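Local coordinates for protein transcription factor SKN7 (Chaetomium thermophilum, PDB 5D5W) that binds heat-shock-element DNA through its HSF-type domain and probably controls gene expression in response to osmotic and oxidative stress, at residues B[2-7]-B[57-62]; B[6-11]-B[88-93]; B[30-35]-B[50-55]. All blocks are in the same frame, centred on the assembly; numbering follows the deposited sequence.

The three interactions lie within one HSF-type DNA-binding domain, a winged helix-turn-helix, with centres about 10 Å (1 and 2), about 13 Å (1 and 3) and about 15 Å (2 and 3) apart. Helix 3-12 supplies the first segment of interactions 1 and 2, which overlap at R6 and K7; helix 52-61 supplies the second segment of interactions 1 and 3. Along the chain both segments of interaction 3 fall between the two segments of interaction 1, and likewise between the two of interaction 2. Their side chains meet in one hydrophobic core: L8 CD1 lies 3.8 Å from F55 CZ, and L59 CD2 lies 3.8 Å from F30 CZ. The DNA-contacting helix is thus packed against both the N-terminal helix and strand 30-33.

Interaction 1: residues B[2-7]-B[57-62]; sequences SDFVRK and RQLNKY. With nucleotides of chain A; nucleotides of chain C.
Two acceptors grip N60 ND2: a phosphate oxygen, OP2 of DT6 in chain C, at 3.1 Å with a nearly straight N-H angle of 165°, and the carbonyl of F64 just beyond the helix. Y62 OH makes one very short bond, 2.5 Å, to OP2 of DG2 in chain A, so helix 52-61 and the residue just after it touch both DNA strands. This is the recognition helix of the HSF-type domain: R57 NE bonds a guanine O6, while its guanidinium lies face-on over the base of DA7 in chain C, CZ to C8 3.4 Å.

The N-terminal helix backs this arrangement through F4, whose CG is anti to the backbone N (chi1 176°). Q58 CB sits over one ring face, 3.3 Å from F4 CE1, while L59 CD2 meets the ring edge, 3.7 Å from F4 CZ. The F4 and Y62 rings are inclined by 26° but slid apart, with centroids 5.4 Å from each other. An alanine in place of F4 would lose the ring that touches Q58, L59 and Y62, and would probably loosen the phosphate-binding tyrosine. No hydrogen bond joins the two segments: apolar packing supports a helix whose polar side chains, R57 and N60, are directed to DNA.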
loop_
_atom_site.group_PDB
_atom_site.type_symbol
_atom_site.label_atom_id
_atom_site.label_comp_id
_atom_site.label_asym_id
_atom_site.label_seq_id
_atom_site.Cartn_x
_atom_site.Cartn_y
_atom_site.Cartn_z
ATOM N N SER B 2 -4.501 22.530 11.535
ATOM C CA SER B 2 -4.707 21.460 10.509
ATOM C C SER B 2 -5.004 20.121 11.177
ATOM O O SER B 2 -4.201 19.629 11.964
ATOM C CB SER B 2 -3.475 21.329 9.609
ATOM O OG SER B 2 -3.121 22.578 9.033
ATOM N N ASP B 3 -6.153 19.536 10.849
ATOM C CA ASP B 3 -6.638 18.325 11.523
ATOM C C ASP B 3 -5.685 17.141 11.350
ATOM O O ASP B 3 -5.368 16.434 12.315
ATOM C CB ASP B 3 -8.032 17.962 10.993
ATOM C CG ASP B 3 -8.760 16.970 11.881
ATOM O OD1 ASP B 3 -8.274 15.826 12.014
ATOM O OD2 ASP B 3 -9.827 17.331 12.432
ATOM N N PHE B 4 -5.238 16.942 10.112
ATOM C CA PHE B 4 -4.334 15.844 9.753
ATOM C C PHE B 4 -3.024 15.935 10.510
ATOM O O PHE B 4 -2.543 14.943 11.051
ATOM C CB PHE B 4 -4.054 15.860 8.241
ATOM C CG PHE B 4 -3.065 14.818 7.779
ATOM C CD1 PHE B 4 -3.449 13.494 7.626
ATOM C CD2 PHE B 4 -1.764 15.170 7.464
ATOM C CE1 PHE B 4 -2.548 12.536 7.197
ATOM C CE2 PHE B 4 -0.857 14.219 7.037
ATOM C CZ PHE B 4 -1.253 12.899 6.900
ATOM N N VAL B 5 -2.451 17.131 10.541
ATOM C CA VAL B 5 -1.124 17.312 11.109
ATOM C C VAL B 5 -1.183 17.064 12.617
ATOM O O VAL B 5 -0.279 16.452 13.188
ATOM C CB VAL B 5 -0.555 18.717 10.794
ATOM C CG1 VAL B 5 0.856 18.853 11.350
ATOM C CG2 VAL B 5 -0.562 18.977 9.290
ATOM N N ARG B 6 -2.260 17.541 13.241
ATOM C CA ARG B 6 -2.510 17.328 14.665
ATOM C C ARG B 6 -2.558 15.843 14.977
ATOM O O ARG B 6 -1.873 15.373 15.882
ATOM C CB ARG B 6 -3.827 18.001 15.089
ATOM C CG ARG B 6 -4.452 17.457 16.375
ATOM C CD ARG B 6 -5.487 18.412 16.959
ATOM N NE ARG B 6 -6.403 18.958 15.949
ATOM C CZ ARG B 6 -7.509 18.359 15.499
ATOM N NH1 ARG B 6 -7.875 17.160 15.951
ATOM N NH2 ARG B 6 -8.261 18.967 14.581
ATOM N N LYS B 7 -3.374 15.116 14.220
ATOM C CA LYS B 7 -3.517 13.675 14.401
ATOM C C LYS B 7 -2.219 12.924 14.116
ATOM O O LYS B 7 -1.920 11.919 14.760
ATOM C CB LYS B 7 -4.633 13.133 13.512
ATOM C CG LYS B 7 -6.022 13.543 13.980
ATOM C CD LYS B 7 -7.043 12.427 13.778
ATOM C CE LYS B 7 -8.016 12.706 12.641
ATOM N NZ LYS B 7 -9.248 13.367 13.157
ATOM N N ARG B 57 -1.133 9.516 0.540
ATOM C CA ARG B 57 -1.696 10.613 -0.247
ATOM C C ARG B 57 -1.828 11.882 0.572
ATOM O O ARG B 57 -1.468 12.948 0.108
ATOM C CB ARG B 57 -3.069 10.250 -0.797
ATOM C CG ARG B 57 -3.689 11.326 -1.688
ATOM C CD ARG B 57 -3.147 11.277 -3.108
ATOM N NE ARG B 57 -3.500 12.464 -3.892
ATOM C CZ ARG B 57 -2.881 13.644 -3.808
ATOM N NH1 ARG B 57 -1.872 13.830 -2.968
ATOM N NH2 ARG B 57 -3.277 14.658 -4.571
ATOM N N GLN B 58 -2.358 11.763 1.783
ATOM C CA GLN B 58 -2.490 12.916 2.675
ATOM C C GLN B 58 -1.144 13.554 2.989
ATOM O O GLN B 58 -1.037 14.765 3.127
ATOM C CB GLN B 58 -3.160 12.502 3.995
ATOM C CG GLN B 58 -4.681 12.416 3.952
ATOM C CD GLN B 58 -5.341 13.787 3.927
ATOM O OE1 GLN B 58 -5.330 14.480 2.904
ATOM N NE2 GLN B 58 -5.917 14.184 5.052
ATOM N N LEU B 59 -0.119 12.732 3.138
ATOM C CA LEU B 59 1.197 13.248 3.432
ATOM C C LEU B 59 1.695 14.073 2.246
ATOM O O LEU B 59 2.184 15.170 2.442
ATOM C CB LEU B 59 2.163 12.105 3.795
ATOM C CG LEU B 59 1.920 11.386 5.141
ATOM C CD1 LEU B 59 2.619 10.039 5.180
ATOM C CD2 LEU B 59 2.360 12.218 6.336
ATOM N N ASN B 60 1.562 13.566 1.023
ATOM C CA ASN B 60 1.924 14.353 -0.176
ATOM C C ASN B 60 1.018 15.571 -0.408
ATOM O O ASN B 60 1.437 16.561 -0.998
ATOM C CB ASN B 60 1.897 13.485 -1.442
ATOM C CG ASN B 60 3.063 12.530 -1.531
ATOM O OD1 ASN B 60 2.930 11.433 -2.061
ATOM N ND2 ASN B 60 4.220 12.946 -1.026
ATOM N N LYS B 61 -0.221 15.491 0.054
ATOM C CA LYS B 61 -1.188 16.578 -0.094
ATOM C C LYS B 61 -0.801 17.771 0.762
ATOM O O LYS B 61 -0.978 18.900 0.347
ATOM C CB LYS B 61 -2.595 16.099 0.293
ATOM C CG LYS B 61 -3.722 16.724 -0.516
ATOM C CD LYS B 61 -5.064 16.081 -0.177
ATOM C CE LYS B 61 -6.164 16.465 -1.167
ATOM N NZ LYS B 61 -7.545 16.309 -0.604
ATOM N N TYR B 62 -0.291 17.509 1.962
ATOM C CA TYR B 62 0.165 18.554 2.882
ATOM C C TYR B 62 1.685 18.803 2.826
ATOM O O TYR B 62 2.274 19.358 3.760
ATOM C CB TYR B 62 -0.224 18.187 4.313
ATOM C CG TYR B 62 -1.672 18.413 4.655
ATOM C CD1 TYR B 62 -2.057 19.472 5.460
ATOM C CD2 TYR B 62 -2.651 17.562 4.187
ATOM C CE1 TYR B 62 -3.384 19.673 5.786
ATOM C CE2 TYR B 62 -3.977 17.754 4.512
ATOM C CZ TYR B 62 -4.330 18.807 5.311
ATOM O OH TYR B 62 -5.652 18.991 5.626
ATOM P P DG A 2 -8.303 17.101 5.750
ATOM O OP1 DG A 2 -7.902 17.011 7.180
ATOM O OP2 DG A 2 -7.295 17.395 4.697
ATOM O "O5'" DG A 2 -9.019 15.731 5.374
ATOM C "C5'" DG A 2 -10.046 15.194 6.224
ATOM C "C4'" DG A 2 -10.506 13.840 5.733
ATOM O "O4'" DG A 2 -11.261 13.971 4.505
ATOM C "C3'" DG A 2 -9.398 12.833 5.430
ATOM O "O3'" DG A 2 -9.900 11.559 5.845
ATOM C "C2'" DG A 2 -9.223 12.960 3.927
ATOM C "C1'" DG A 2 -10.650 13.213 3.466
ATOM N N9 DG A 2 -10.818 13.960 2.222
ATOM C C8 DG A 2 -10.202 15.138 1.875
ATOM N N7 DG A 2 -10.595 15.599 0.718
ATOM C C5 DG A 2 -11.547 14.685 0.288
ATOM C C6 DG A 2 -12.323 14.656 -0.900
ATOM O O6 DG A 2 -12.332 15.467 -1.837
ATOM N N1 DG A 2 -13.152 13.540 -0.942
ATOM C C2 DG A 2 -13.230 12.575 0.034
ATOM N N2 DG A 2 -14.097 11.574 -0.187
ATOM N N3 DG A 2 -12.522 12.599 1.153
ATOM C C4 DG A 2 -11.706 13.673 1.211
ATOM P P DA C 7 3.074 16.660 -5.075
ATOM O OP1 DA C 7 3.556 18.060 -5.212
ATOM O OP2 DA C 7 2.584 16.186 -3.754
ATOM O "O5'" DA C 7 1.942 16.402 -6.163
ATOM C "C5'" DA C 7 2.293 16.367 -7.562
ATOM C "C4'" DA C 7 1.074 16.102 -8.412
ATOM O "O4'" DA C 7 0.726 14.700 -8.329
ATOM C "C3'" DA C 7 -0.178 16.865 -7.991
ATOM O "O3'" DA C 7 -0.887 17.225 -9.180
ATOM C "C2'" DA C 7 -0.936 15.838 -7.171
ATOM C "C1'" DA C 7 -0.635 14.581 -7.955
ATOM N N9 DA C 7 -0.803 13.319 -7.234
ATOM C C8 DA C 7 -0.347 12.978 -5.984
ATOM N N7 DA C 7 -0.675 11.763 -5.614
ATOM C C5 DA C 7 -1.395 11.269 -6.692
ATOM C C6 DA C 7 -2.027 10.035 -6.923
ATOM N N6 DA C 7 -2.024 9.027 -6.048
ATOM N N1 DA C 7 -2.655 9.862 -8.106
ATOM C C2 DA C 7 -2.650 10.871 -8.988
ATOM N N3 DA C 7 -2.107 12.082 -8.878
ATOM C C4 DA C 7 -1.485 12.218 -7.696
ATOM P P DT C 6 7.489 12.184 -2.687
ATOM O OP1 DT C 6 8.346 13.349 -2.350
ATOM O OP2 DT C 6 6.822 11.418 -1.604
ATOM O "O5'" DT C 6 6.384 12.679 -3.716
ATOM C "C5'" DT C 6 6.790 13.345 -4.915
ATOM C "C4'" DT C 6 5.577 13.676 -5.746
ATOM O "O4'" DT C 6 5.014 12.445 -6.234
ATOM C "C3'" DT C 6 4.450 14.395 -4.998
ATOM O "O3'" DT C 6 4.260 15.694 -5.572
ATOM C "C2'" DT C 6 3.242 13.485 -5.175
ATOM C "C1'" DT C 6 3.629 12.631 -6.361
ATOM N N1 DT C 6 3.005 11.305 -6.403
ATOM C C2 DT C 6 2.255 10.967 -7.505
ATOM O O2 DT C 6 2.073 11.720 -8.445
ATOM N N3 DT C 6 1.717 9.708 -7.462
ATOM C C4 DT C 6 1.852 8.775 -6.453
ATOM O O4 DT C 6 1.310 7.681 -6.557
ATOM C C5 DT C 6 2.658 9.194 -5.331
ATOM C C7 DT C 6 2.866 8.246 -4.192
ATOM C C6 DT C 6 3.191 10.420 -5.364
#

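Interaction 2: residues B[6-11]-B[88-93]; sequences RKLYKM and PEFRAD
In helix 3-12 of this winged helix-turn-helix domain, L8 is the first residue to meet the irregular segment 88-93 that follows strand 82-86. Its CG is anti to the backbone N (chi1 -174°), and CD2 lies over one face of the F90 ring, 4.0 Å from the centroid and 27° off the normal, a CH-pi contact displaced toward the rim. L8 CG is closer still to the ring tip, 3.5 Å from F90 CZ.

Y9 approaches F90 differently, crossing it obliquely: its own N is at the edge of the F90 ring, and Y9 CD1 is 3.9 Å from F90 CE1. With CG anti to the backbone N, the tyrosine extends along segment 88-93, its edge passing R91 O (3.5 Å from Y9 CE1) to A92. There OH donates a very short 2.4 Å hydrogen bond to A92 O, arriving 31° above the carbonyl plane, which ties the helix to the backbone of the loop. W23 meets the rings of both Y9 and F90, while the far side of helix 3-12 packs through M11 on helix 35-46. Within the loop, R91 NE reaches back to P88 O at 3.0 Å, nearly along the C=O axis.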
loop_
_atom_site.group_PDB
_atom_site.type_symbol
_atom_site.label_atom_id
_atom_site.label_comp_id
_atom_site.label_asym_id
_atom_site.label_seq_id
_atom_site.Cartn_x
_atom_site.Cartn_y
_atom_site.Cartn_z
ATOM N N ARG B 6 -2.260 17.541 13.241
ATOM C CA ARG B 6 -2.510 17.328 14.665
ATOM C C ARG B 6 -2.558 15.843 14.977
ATOM O O ARG B 6 -1.873 15.373 15.882
ATOM C CB ARG B 6 -3.827 18.001 15.089
ATOM C CG ARG B 6 -4.452 17.457 16.375
ATOM C CD ARG B 6 -5.487 18.412 16.959
ATOM N NE ARG B 6 -6.403 18.958 15.949
ATOM C CZ ARG B 6 -7.509 18.359 15.499
ATOM N NH1 ARG B 6 -7.875 17.160 15.951
ATOM N NH2 ARG B 6 -8.261 18.967 14.581
ATOM N N LYS B 7 -3.374 15.116 14.220
ATOM C CA LYS B 7 -3.517 13.675 14.401
ATOM C C LYS B 7 -2.219 12.924 14.116
ATOM O O LYS B 7 -1.920 11.919 14.760
ATOM C CB LYS B 7 -4.633 13.133 13.512
ATOM C CG LYS B 7 -6.022 13.543 13.980
ATOM C CD LYS B 7 -7.043 12.427 13.778
ATOM C CE LYS B 7 -8.016 12.706 12.641
ATOM N NZ LYS B 7 -9.248 13.367 13.157
ATOM N N LEU B 8 -1.455 13.414 13.151
ATOM C CA LEU B 8 -0.162 12.836 12.833
ATOM C C LEU B 8 0.763 13.012 14.029
ATOM O O LEU B 8 1.321 12.050 14.533
ATOM C CB LEU B 8 0.418 13.526 11.601
ATOM C CG LEU B 8 1.711 12.982 11.018
ATOM C CD1 LEU B 8 1.517 11.553 10.548
ATOM C CD2 LEU B 8 2.157 13.866 9.867
ATOM N N TYR B 9 0.891 14.250 14.497
ATOM C CA TYR B 9 1.752 14.563 15.637
ATOM C C TYR B 9 1.399 13.750 16.883
ATOM O O TYR B 9 2.289 13.241 17.557
ATOM C CB TYR B 9 1.681 16.054 15.977
ATOM C CG TYR B 9 2.787 16.505 16.906
ATOM C CD1 TYR B 9 3.965 17.045 16.400
ATOM C CD2 TYR B 9 2.660 16.378 18.295
ATOM C CE1 TYR B 9 4.984 17.456 17.247
ATOM C CE2 TYR B 9 3.676 16.783 19.150
ATOM C CZ TYR B 9 4.836 17.320 18.625
ATOM O OH TYR B 9 5.849 17.733 19.470
ATOM N N LYS B 10 0.103 13.653 17.179
ATOM C CA LYS B 10 -0.395 12.954 18.371
ATOM C C LYS B 10 -0.138 11.449 18.297
ATOM O O LYS B 10 0.131 10.798 19.309
ATOM C CB LYS B 10 -1.895 13.226 18.562
ATOM C CG LYS B 10 -2.394 12.983 19.982
ATOM C CD LYS B 10 -3.657 13.773 20.315
ATOM C CE LYS B 10 -4.914 13.139 19.734
ATOM N NZ LYS B 10 -6.162 13.818 20.204
ATOM N N MET B 11 -0.220 10.913 17.085
ATOM C CA MET B 11 0.114 9.521 16.802
ATOM C C MET B 11 1.572 9.258 17.184
ATOM O O MET B 11 1.910 8.225 17.759
ATOM C CB MET B 11 -0.083 9.265 15.301
ATOM C CG MET B 11 -0.407 7.846 14.881
ATOM S SD MET B 11 -0.558 7.791 13.085
ATOM C CE MET B 11 1.145 8.073 12.624
ATOM N N PRO B 88 9.714 20.123 6.436
ATOM C CA PRO B 88 10.668 20.997 7.132
ATOM C C PRO B 88 10.159 21.584 8.455
ATOM O O PRO B 88 10.952 21.830 9.361
ATOM C CB PRO B 88 10.908 22.124 6.123
ATOM C CG PRO B 88 10.620 21.519 4.794
ATOM C CD PRO B 88 9.521 20.531 5.029
ATOM N N GLU B 89 8.850 21.791 8.548
ATOM C CA GLU B 89 8.210 22.439 9.688
ATOM C C GLU B 89 7.511 21.469 10.658
ATOM O O GLU B 89 6.957 21.903 11.673
ATOM C CB GLU B 89 7.191 23.451 9.161
ATOM C CG GLU B 89 7.762 24.444 8.151
ATOM C CD GLU B 89 8.569 25.558 8.802
ATOM O OE1 GLU B 89 7.942 26.475 9.377
ATOM O OE2 GLU B 89 9.821 25.527 8.737
ATOM N N PHE B 90 7.516 20.175 10.335
ATOM C CA PHE B 90 6.974 19.117 11.210
ATOM C C PHE B 90 8.153 18.470 11.921
ATOM O O PHE B 90 8.875 17.667 11.328
ATOM C CB PHE B 90 6.214 18.074 10.372
ATOM C CG PHE B 90 5.489 17.015 11.176
ATOM C CD1 PHE B 90 4.300 17.309 11.834
ATOM C CD2 PHE B 90 5.961 15.712 11.223
ATOM C CE1 PHE B 90 3.618 16.334 12.550
ATOM C CE2 PHE B 90 5.279 14.738 11.933
ATOM C CZ PHE B 90 4.108 15.048 12.597
ATOM N N ARG B 91 8.368 18.852 13.178
ATOM C CA ARG B 91 9.455 18.296 13.985
ATOM C C ARG B 91 8.981 18.027 15.393
ATOM O O ARG B 91 7.978 18.579 15.833
ATOM C CB ARG B 91 10.634 19.252 14.059
ATOM C CG ARG B 91 10.993 19.924 12.755
ATOM C CD ARG B 91 12.414 20.432 12.825
ATOM N NE ARG B 91 12.684 21.434 11.803
ATOM C CZ ARG B 91 13.903 21.815 11.424
ATOM N NH1 ARG B 91 14.991 21.273 11.974
ATOM N NH2 ARG B 91 14.037 22.745 10.481
ATOM N N ALA B 92 9.735 17.195 16.103
ATOM C CA ALA B 92 9.351 16.737 17.441
ATOM C C ALA B 92 9.200 17.873 18.466
ATOM O O ALA B 92 8.280 17.853 19.288
ATOM C CB ALA B 92 10.354 15.703 17.937
ATOM N N ASP B 93 10.100 18.854 18.402
ATOM C CA ASP B 93 10.094 20.006 19.320
ATOM C C ASP B 93 9.261 21.193 18.797
ATOM O O ASP B 93 8.603 21.882 19.577
ATOM C CB ASP B 93 11.529 20.458 19.618
ATOM C CG ASP B 93 12.426 20.409 18.393
ATOM O OD1 ASP B 93 12.715 21.482 17.815
ATOM O OD2 ASP B 93 12.820 19.286 17.996
#

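Interaction 3: residues B[30-35]-B[50-55]; sequences FVVLEN and SNFASF. With nucleotides of chain A.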
loop_
_atom_site.group_PDB
_atom_site.type_symbol
_atom_site.label_atom_id
_atom_site.label_comp_id
_atom_site.label_asym_id
_atom_site.label_seq_id
_atom_site.Cartn_x
_atom_site.Cartn_y
_atom_site.Cartn_z
ATOM N N PHE B 30 9.756 11.456 10.545
ATOM C CA PHE B 30 9.167 10.307 11.236
ATOM C C PHE B 30 9.212 9.058 10.362
ATOM O O PHE B 30 9.364 9.138 9.141
ATOM C CB PHE B 30 7.736 10.601 11.720
ATOM C CG PHE B 30 6.692 10.517 10.647
ATOM C CD1 PHE B 30 5.950 9.354 10.464
ATOM C CD2 PHE B 30 6.448 11.600 9.824
ATOM C CE1 PHE B 30 4.997 9.269 9.458
ATOM C CE2 PHE B 30 5.491 11.526 8.831
ATOM C CZ PHE B 30 4.765 10.363 8.645
ATOM N N VAL B 31 9.097 7.907 11.017
ATOM C CA VAL B 31 9.216 6.609 10.372
ATOM C C VAL B 31 7.980 5.781 10.660
ATOM O O VAL B 31 7.547 5.716 11.804
ATOM C CB VAL B 31 10.424 5.833 10.920
ATOM C CG1 VAL B 31 10.663 4.573 10.103
ATOM C CG2 VAL B 31 11.666 6.711 10.925
ATOM N N VAL B 32 7.421 5.164 9.619
ATOM C CA VAL B 32 6.362 4.156 9.755
ATOM C C VAL B 32 6.916 2.825 9.254
ATOM O O VAL B 32 7.509 2.758 8.181
ATOM C CB VAL B 32 5.091 4.524 8.961
ATOM C CG1 VAL B 32 4.072 3.396 9.027
ATOM C CG2 VAL B 32 4.477 5.811 9.492
ATOM N N LEU B 33 6.706 1.768 10.033
ATOM C CA LEU B 33 7.415 0.502 9.843
ATOM C C LEU B 33 6.583 -0.616 10.447
ATOM O O LEU B 33 6.044 -0.448 11.531
ATOM C CB LEU B 33 8.786 0.583 10.529
ATOM C CG LEU B 33 9.588 -0.699 10.766
ATOM C CD1 LEU B 33 9.808 -1.445 9.455
ATOM C CD2 LEU B 33 10.916 -0.379 11.447
ATOM N N GLU B 34 6.479 -1.747 9.750
ATOM C CA GLU B 34 5.603 -2.860 10.160
ATOM C C GLU B 34 4.185 -2.501 9.728
ATOM O O GLU B 34 3.283 -2.294 10.550
ATOM C CB GLU B 34 5.692 -3.160 11.674
ATOM C CG GLU B 34 5.152 -4.523 12.102
ATOM C CD GLU B 34 5.330 -4.786 13.595
ATOM O OE1 GLU B 34 4.315 -5.034 14.287
ATOM O OE2 GLU B 34 6.483 -4.738 14.082
ATOM N N ASN B 35 4.015 -2.428 8.411
ATOM C CA ASN B 35 2.759 -2.028 7.796
ATOM C C ASN B 35 1.562 -2.871 8.241
ATOM O O ASN B 35 0.435 -2.390 8.264
ATOM C CB ASN B 35 2.901 -2.038 6.273
ATOM C CG ASN B 35 3.679 -0.840 5.750
ATOM O OD1 ASN B 35 3.569 -0.490 4.578
ATOM N ND2 ASN B 35 4.463 -0.203 6.618
ATOM N N SER B 50 -8.195 2.150 6.706
ATOM C CA SER B 50 -7.091 1.276 7.130
ATOM C C SER B 50 -6.283 0.921 5.894
ATOM O O SER B 50 -5.931 -0.239 5.647
ATOM C CB SER B 50 -7.628 0.012 7.813
ATOM O OG SER B 50 -8.135 -0.917 6.871
ATOM N N ASN B 51 -5.987 1.968 5.139
ATOM C CA ASN B 51 -5.484 1.888 3.776
ATOM C C ASN B 51 -4.249 2.779 3.757
ATOM O O ASN B 51 -4.337 3.986 4.002
ATOM C CB ASN B 51 -6.581 2.380 2.812
ATOM C CG ASN B 51 -6.216 2.223 1.349
ATOM O OD1 ASN B 51 -5.039 2.152 0.973
ATOM N ND2 ASN B 51 -7.237 2.186 0.504
ATOM N N PHE B 52 -3.093 2.184 3.516
ATOM C CA PHE B 52 -1.835 2.900 3.677
ATOM C C PHE B 52 -1.678 3.955 2.598
ATOM O O PHE B 52 -1.171 5.035 2.859
ATOM C CB PHE B 52 -0.668 1.927 3.624
ATOM C CG PHE B 52 0.627 2.520 4.074
ATOM C CD1 PHE B 52 0.872 2.735 5.419
ATOM C CD2 PHE B 52 1.608 2.860 3.148
ATOM C CE1 PHE B 52 2.077 3.290 5.831
ATOM C CE2 PHE B 52 2.803 3.416 3.557
ATOM C CZ PHE B 52 3.044 3.626 4.901
ATOM N N ALA B 53 -2.131 3.633 1.390
ATOM C CA ALA B 53 -2.016 4.523 0.246
ATOM C C ALA B 53 -2.722 5.854 0.470
ATOM O O ALA B 53 -2.248 6.889 0.008
ATOM C CB ALA B 53 -2.561 3.840 -0.993
ATOM N N SER B 54 -3.842 5.821 1.191
ATOM C CA SER B 54 -4.573 7.035 1.557
ATOM C C SER B 54 -3.832 7.857 2.610
ATOM O O SER B 54 -3.927 9.093 2.628
ATOM C CB SER B 54 -5.968 6.675 2.046
ATOM O OG SER B 54 -6.666 5.973 1.037
ATOM N N PHE B 55 -3.091 7.178 3.483
ATOM C CA PHE B 55 -2.218 7.861 4.435
ATOM C C PHE B 55 -1.097 8.551 3.691
ATOM O O PHE B 55 -0.762 9.690 3.972
ATOM C CB PHE B 55 -1.627 6.854 5.424
ATOM C CG PHE B 55 -0.688 7.460 6.433
ATOM C CD1 PHE B 55 -1.157 8.323 7.397
ATOM C CD2 PHE B 55 0.657 7.154 6.410
ATOM C CE1 PHE B 55 -0.302 8.883 8.329
ATOM C CE2 PHE B 55 1.522 7.697 7.342
ATOM C CZ PHE B 55 1.036 8.569 8.304
ATOM P P DT A 4 -10.263 4.886 1.909
ATOM O OP1 DT A 4 -11.027 3.722 2.419
ATOM O OP2 DT A 4 -8.812 5.026 2.205
ATOM O "O5'" DT A 4 -10.459 4.935 0.327
ATOM C "C5'" DT A 4 -11.772 5.055 -0.249
ATOM C "C4'" DT A 4 -11.670 5.167 -1.752
ATOM O "O4'" DT A 4 -11.202 6.484 -2.135
ATOM C "C3'" DT A 4 -10.704 4.171 -2.391
ATOM O "O3'" DT A 4 -11.385 3.495 -3.448
ATOM C "C2'" DT A 4 -9.561 5.031 -2.903
ATOM C "C1'" DT A 4 -10.257 6.351 -3.177
ATOM N N1 DT A 4 -9.402 7.556 -3.173
ATOM C C2 DT A 4 -9.612 8.505 -4.148
ATOM O O2 DT A 4 -10.457 8.390 -5.022
ATOM N N3 DT A 4 -8.782 9.594 -4.073
ATOM C C4 DT A 4 -7.800 9.832 -3.132
ATOM O O4 DT A 4 -7.147 10.870 -3.178
ATOM C C5 DT A 4 -7.639 8.801 -2.137
ATOM C C7 DT A 4 -6.582 8.963 -1.094
ATOM C C6 DT A 4 -8.438 7.732 -2.204
#
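V32 carries the contact with both of its methyl groups, each meeting a different phenylalanine tip to tip. CG1, anti to the backbone N, reaches the edge of the F52 ring at CE1, 3.8 Å away; CG2, anti to the carbonyl carbon, stands 4.1 Å from F55 CE2. One strand residue therefore touches two residues about one turn apart on the same face of helix 52-61. F30 adds a ring from the strand side, end against end with F55: its CZ is 4.2 Å from F55 CZ. With chi1 at 79°, F30 CG occupies the crowded position between backbone N and carbonyl carbon, and from there the ring points its CZ at F55. Over the face of F52 lies the N35 amide, with OD1 4.0 Å above the ring plane and centred on it, the two planes 34° apart. N35 ND2 is buried here and has no partner in the model.

Strand 30-33 belongs to the antiparallel sheet of the winged helix-turn-helix fold, and the contact joins it to the recognition helix; helix 35-46, which begins at N35, leads from one segment toward the other. That helix flanks the contact too: F38 stands edge-to-face with F55, and T39 touches F52. W83, on the neighbouring strand, meets F52 edge-to-face and also packs against N35, while its backbone is hydrogen-bonded to V32.

Farther out, N51 N-caps helix 52-61, though the capping bond from A53 N to N51 OD1 is weak, at 3.3 Å and 130°. H49 ND1 accepts from N51 N. On the DNA side, S54 OG donates to the phosphate oxygen OP2 of DT4 in chain A across 2.6 Å, anchoring the first turn of the helix to the backbone of that strand.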